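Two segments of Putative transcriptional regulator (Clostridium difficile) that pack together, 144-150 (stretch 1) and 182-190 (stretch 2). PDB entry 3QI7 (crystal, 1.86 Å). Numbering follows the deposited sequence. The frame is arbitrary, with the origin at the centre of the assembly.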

ATOM      1  N   GLY A 144      10.352   8.050   0.591  1.00 21.77           N
ATOM      2  CA  GLY A 144      11.630   8.297   1.271  1.00 24.54           C
ATOM      3  C   GLY A 144      11.671   9.643   1.975  1.00 23.11           C
ATOM      4  O   GLY A 144      12.096   9.742   3.130  1.00 22.60           O
ATOM      5  N   LYS A 145      11.261  10.675   1.256  1.00 20.30           N
ATOM      6  CA  LYS A 145      11.268  12.026   1.757  1.00 20.72           C
ATOM      7  C   LYS A 145      10.410  12.102   3.013  1.00 21.34           C
ATOM      8  O   LYS A 145      10.841  12.630   4.035  1.00 22.33           O
ATOM      9  CB  LYS A 145      10.748  12.976   0.686  1.00 20.11           C
ATOM     10  CG  LYS A 145      10.659  14.472   1.080  1.00 22.76           C
ATOM     11  CD  LYS A 145      10.175  15.359  -0.129  1.00 22.94           C
ATOM     12  CE  LYS A 145      10.079  16.838   0.246  1.00 30.53           C
ATOM     13  NZ  LYS A 145       8.940  17.063   1.147  1.00 34.37           N
ATOM     14  N   VAL A 146       9.211  11.524   2.949  1.00 20.51           N
ATOM     15  CA  VAL A 146       8.231  11.660   4.030  1.00 21.56           C
ATOM     16  C   VAL A 146       8.652  10.837   5.246  1.00 20.81           C
ATOM     17  O   VAL A 146       8.502  11.268   6.390  1.00 20.40           O
ATOM     18  CB  VAL A 146       6.793  11.287   3.547  1.00 24.05           C
ATOM     19  CG1 VAL A 146       5.800  11.208   4.734  1.00 22.25           C
ATOM     20  CG2 VAL A 146       6.284  12.284   2.420  1.00 20.30           C
ATOM     21  N   LEU A 147       9.224   9.677   5.001  1.00 21.04           N
ATOM     22  CA  LEU A 147       9.745   8.825   6.103  1.00 20.24           C
ATOM     23  C   LEU A 147      10.904   9.536   6.853  1.00 20.01           C
ATOM     24  O   LEU A 147      10.998   9.487   8.084  1.00 20.27           O
ATOM     25  CB  LEU A 147      10.181   7.484   5.553  1.00 21.64           C
ATOM     26  CG  LEU A 147      10.926   6.521   6.484  1.00 19.77           C
ATOM     27  CD1 LEU A 147      10.101   6.169   7.735  1.00 19.39           C
ATOM     28  CD2 LEU A 147      11.311   5.258   5.666  1.00 23.94           C
ATOM     29  N   ALA A 148      11.793  10.186   6.115  1.00 21.85           N
ATOM     30  CA  ALA A 148      12.881  10.984   6.729  1.00 20.11           C
ATOM     31  C   ALA A 148      12.298  12.120   7.579  1.00 20.11           C
ATOM     32  O   ALA A 148      12.707  12.333   8.737  1.00 22.29           O
ATOM     33  CB  ALA A 148      13.807  11.545   5.619  1.00 17.36           C
ATOM     34  N   GLU A 149      11.331  12.843   7.030  1.00 19.38           N
ATOM     35  CA  GLU A 149      10.707  13.967   7.760  1.00 18.31           C
ATOM     36  C   GLU A 149       9.978  13.486   9.016  1.00 18.11           C
ATOM     37  O   GLU A 149      10.184  14.038  10.108  1.00 17.67           O
ATOM     38  CB  GLU A 149       9.768  14.751   6.852  1.00 17.76           C
ATOM     39  CG  GLU A 149      10.504  15.438   5.709  1.00 20.81           C
ATOM     40  CD  GLU A 149       9.557  16.134   4.755  1.00 25.98           C
ATOM     41  OE1 GLU A 149       8.351  16.079   5.007  1.00 26.72           O
ATOM     42  OE2 GLU A 149      10.027  16.729   3.749  1.00 32.96           O
ATOM     43  N   ARG A 150       9.192  12.418   8.882  1.00 17.27           N
ATOM     44  CA  ARG A 150       8.400  11.918  10.013  1.00 20.24           C
ATOM     45  C   ARG A 150       9.293  11.372  11.112  1.00 19.23           C
ATOM     46  O   ARG A 150       8.974  11.527  12.307  1.00 20.29           O
ATOM     47  CB  ARG A 150       7.332  10.890   9.557  1.00 19.14           C
ATOM     48  CG  ARG A 150       6.154  11.556   8.839  1.00 20.82           C
ATOM     49  CD  ARG A 150       5.064  10.583   8.276  1.00 21.64           C
ATOM     50  NE  ARG A 150       4.107  11.350   7.471  1.00 20.00           N
ATOM     51  CZ  ARG A 150       3.076  10.859   6.798  1.00 20.42           C
ATOM     52  NH1 ARG A 150       2.759   9.564   6.845  1.00 22.77           N
ATOM     53  NH2 ARG A 150       2.340  11.686   6.079  1.00 22.12           N
ATOM     54  N   GLU A 182      19.133  11.946   0.893  1.00 23.41           N
ATOM     55  CA  GLU A 182      19.144  13.340   0.446  1.00 26.50           C
ATOM     56  C   GLU A 182      18.305  14.173   1.400  1.00 23.56           C
ATOM     57  O   GLU A 182      18.736  15.252   1.882  1.00 24.22           O
ATOM     58  CB  GLU A 182      18.596  13.387  -0.981  1.00 23.95           C
ATOM     59  CG  GLU A 182      18.470  14.723  -1.658  1.00 41.26           C
ATOM     60  CD  GLU A 182      17.881  14.550  -3.068  1.00 48.13           C
ATOM     61  OE1 GLU A 182      18.365  13.648  -3.797  1.00 54.34           O
ATOM     62  OE2 GLU A 182      16.920  15.279  -3.430  1.00 54.00           O
ATOM     63  N   THR A 183      17.125  13.660   1.717  1.00 21.44           N
ATOM     64  CA  THR A 183      16.250  14.363   2.635  1.00 22.00           C
ATOM     65  C   THR A 183      16.912  14.526   4.008  1.00 22.35           C
ATOM     66  O   THR A 183      16.922  15.648   4.555  1.00 22.44           O
ATOM     67  CB  THR A 183      14.850  13.729   2.749  1.00 23.04           C
ATOM     68  OG1 THR A 183      14.218  13.676   1.457  1.00 22.34           O
ATOM     69  CG2 THR A 183      13.958  14.581   3.700  1.00 19.31           C
ATOM     70  N   CYS A 184      17.452  13.439   4.565  1.00 24.02           N
ATOM     71  CA  CYS A 184      18.201  13.509   5.826  1.00 23.72           C
ATOM     72  C   CYS A 184      19.303  14.587   5.794  1.00 24.88           C
ATOM     73  O   CYS A 184      19.510  15.293   6.772  1.00 25.82           O
ATOM     74  CB  CYS A 184      18.807  12.146   6.191  1.00 22.58           C
ATOM     75  SG  CYS A 184      17.655  10.958   6.852  1.00 23.38           S
ATOM     76  N   LYS A 185      20.003  14.691   4.666  1.00 27.57           N
ATOM     77  CA  LYS A 185      21.024  15.722   4.488  1.00 30.13           C
ATOM     78  C   LYS A 185      20.433  17.128   4.570  1.00 28.52           C
ATOM     79  O   LYS A 185      21.002  18.003   5.243  1.00 28.49           O
ATOM     80  CB  LYS A 185      21.781  15.560   3.161  1.00 29.54           C
ATOM     81  CG  LYS A 185      23.062  16.433   3.089  1.00 41.98           C
ATOM     82  CD  LYS A 185      23.060  17.450   1.909  1.00 48.71           C
ATOM     83  CE  LYS A 185      23.814  16.954   0.675  1.00 55.37           C
ATOM     84  NZ  LYS A 185      25.255  17.395   0.612  1.00 55.74           N
ATOM     85  N   ASN A 186      19.293  17.347   3.909  1.00 27.91           N
ATOM     86  CA  ASN A 186      18.659  18.653   3.906  1.00 28.60           C
ATOM     87  C   ASN A 186      18.130  19.086   5.280  1.00 27.81           C
ATOM     88  O   ASN A 186      18.103  20.289   5.568  1.00 28.83           O
ATOM     89  CB  ASN A 186      17.488  18.697   2.912  1.00 29.46           C
ATOM     90  CG  ASN A 186      17.936  18.659   1.460  1.00 34.50           C
ATOM     91  OD1 ASN A 186      19.037  19.064   1.138  1.00 35.97           O
ATOM     92  ND2 ASN A 186      17.059  18.177   0.572  1.00 31.28           N
ATOM     93  N   ILE A 187      17.723  18.123   6.115  1.00 24.21           N
ATOM     94  CA  ILE A 187      17.086  18.413   7.399  1.00 25.13           C
ATOM     95  C   ILE A 187      17.998  18.125   8.607  1.00 25.19           C
ATOM     96  O   ILE A 187      17.546  18.071   9.743  1.00 25.83           O
ATOM     97  CB  ILE A 187      15.723  17.675   7.519  1.00 22.24           C
ATOM     98  CG1 ILE A 187      15.874  16.159   7.640  1.00 22.70           C
ATOM     99  CG2 ILE A 187      14.874  18.028   6.295  1.00 21.87           C
ATOM    100  CD1 ILE A 187      14.579  15.364   7.857  1.00 23.33           C
ATOM    101  N   GLY A 188      19.275  17.906   8.348  1.00 24.71           N
ATOM    102  CA  GLY A 188      20.237  17.759   9.428  1.00 24.33           C
ATOM    103  C   GLY A 188      20.035  16.534  10.269  1.00 27.01           C
ATOM    104  O   GLY A 188      20.286  16.576  11.465  1.00 28.56           O
ATOM    105  N   LEU A 189      19.583  15.443   9.653  1.00 25.59           N
ATOM    106  CA  LEU A 189      19.441  14.160  10.348  1.00 26.27           C
ATOM    107  C   LEU A 189      20.560  13.211   9.919  1.00 26.30           C
ATOM    108  O   LEU A 189      20.581  12.741   8.775  1.00 27.10           O
ATOM    109  CB  LEU A 189      18.091  13.512  10.021  1.00 27.45           C
ATOM    110  CG  LEU A 189      17.719  12.148  10.636  1.00 23.02           C
ATOM    111  CD1 LEU A 189      18.051  12.100  12.142  1.00 23.37           C
ATOM    112  CD2 LEU A 189      16.238  11.866  10.383  1.00 21.72           C
ATOM    113  N   PRO A 190      21.477  12.885  10.842  1.00 28.02           N
ATOM    114  CA  PRO A 190      22.510  11.913  10.501  1.00 29.07           C
ATOM    115  C   PRO A 190      21.928  10.623   9.915  1.00 26.97           C
ATOM    116  O   PRO A 190      20.957  10.090  10.414  1.00 26.59           O
ATOM    117  CB  PRO A 190      23.216  11.669  11.843  1.00 31.22           C
ATOM    118  CG  PRO A 190      23.021  12.967  12.597  1.00 33.55           C
ATOM    119  CD  PRO A 190      21.639  13.416  12.206  1.00 30.89           C
TER

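Contact between the two stretches is a matter of van der Waals packing: no hydrogen bond or salt bridge crosses between them, and together they bury 247 Å². The helix of 144-150 and the helix of 182-186 run in broadly the same direction, at 40°, with a closest axial approach of 8.9 Å. The two residues that lose most surface at this spacing, Ala148 (68 Å²) and Thr183 (67 Å²), are both small.

The CA-to-CB bonds of Ala148 and Thr183 each point toward the opposing stretch, and they meet where Ala148 CB lies 3.6 Å from Thr183 CG2. With chi1 at -58° (m), Thr183 CG2 lies against Ala148 CB and is 4.1 Å from Glu149 CG, and both Thr183 branches touch Lys145: Thr183 OG1 is 3.4 Å from Lys145 CA, and Thr183 CG2 is 3.7 Å from Lys145 O. The Thr183 hydroxyl is hydrogen-bonded elsewhere in the structure, so its polarity is satisfied despite burial. The backbones are close here too, with Lys145 CA and Thr183 CA 5.6 Å apart.

Ala148 has further neighbours along stretch 2. Ala148 CB is 4.1 Å from Cys184 SG, an apolar contact, and Ala148 O is 3.7 Å from Ile187 CD1 and 3.9 Å from Leu189 CD2. A methyl fits this position: Ala148 CB already has Thr183 CG2 at 3.6 Å and Cys184 SG at 4.1 Å.

Ile187, third in covered area (32 Å²), is the first residue after the helix of stretch 2 to leave helical phi/psi. With chi1 at 69° (p) and chi2 at 176° (t), Ile187 CD1 comes to 4.1 Å from Glu149 CA.

Within stretch 1, Lys145 NZ donates to Glu149 OE2 at 2.8 Å in a salt bridge, pairing their charges while Lys145 CB, 3.6 Å from Thr183 OG1, and Glu149 CG touch Thr183.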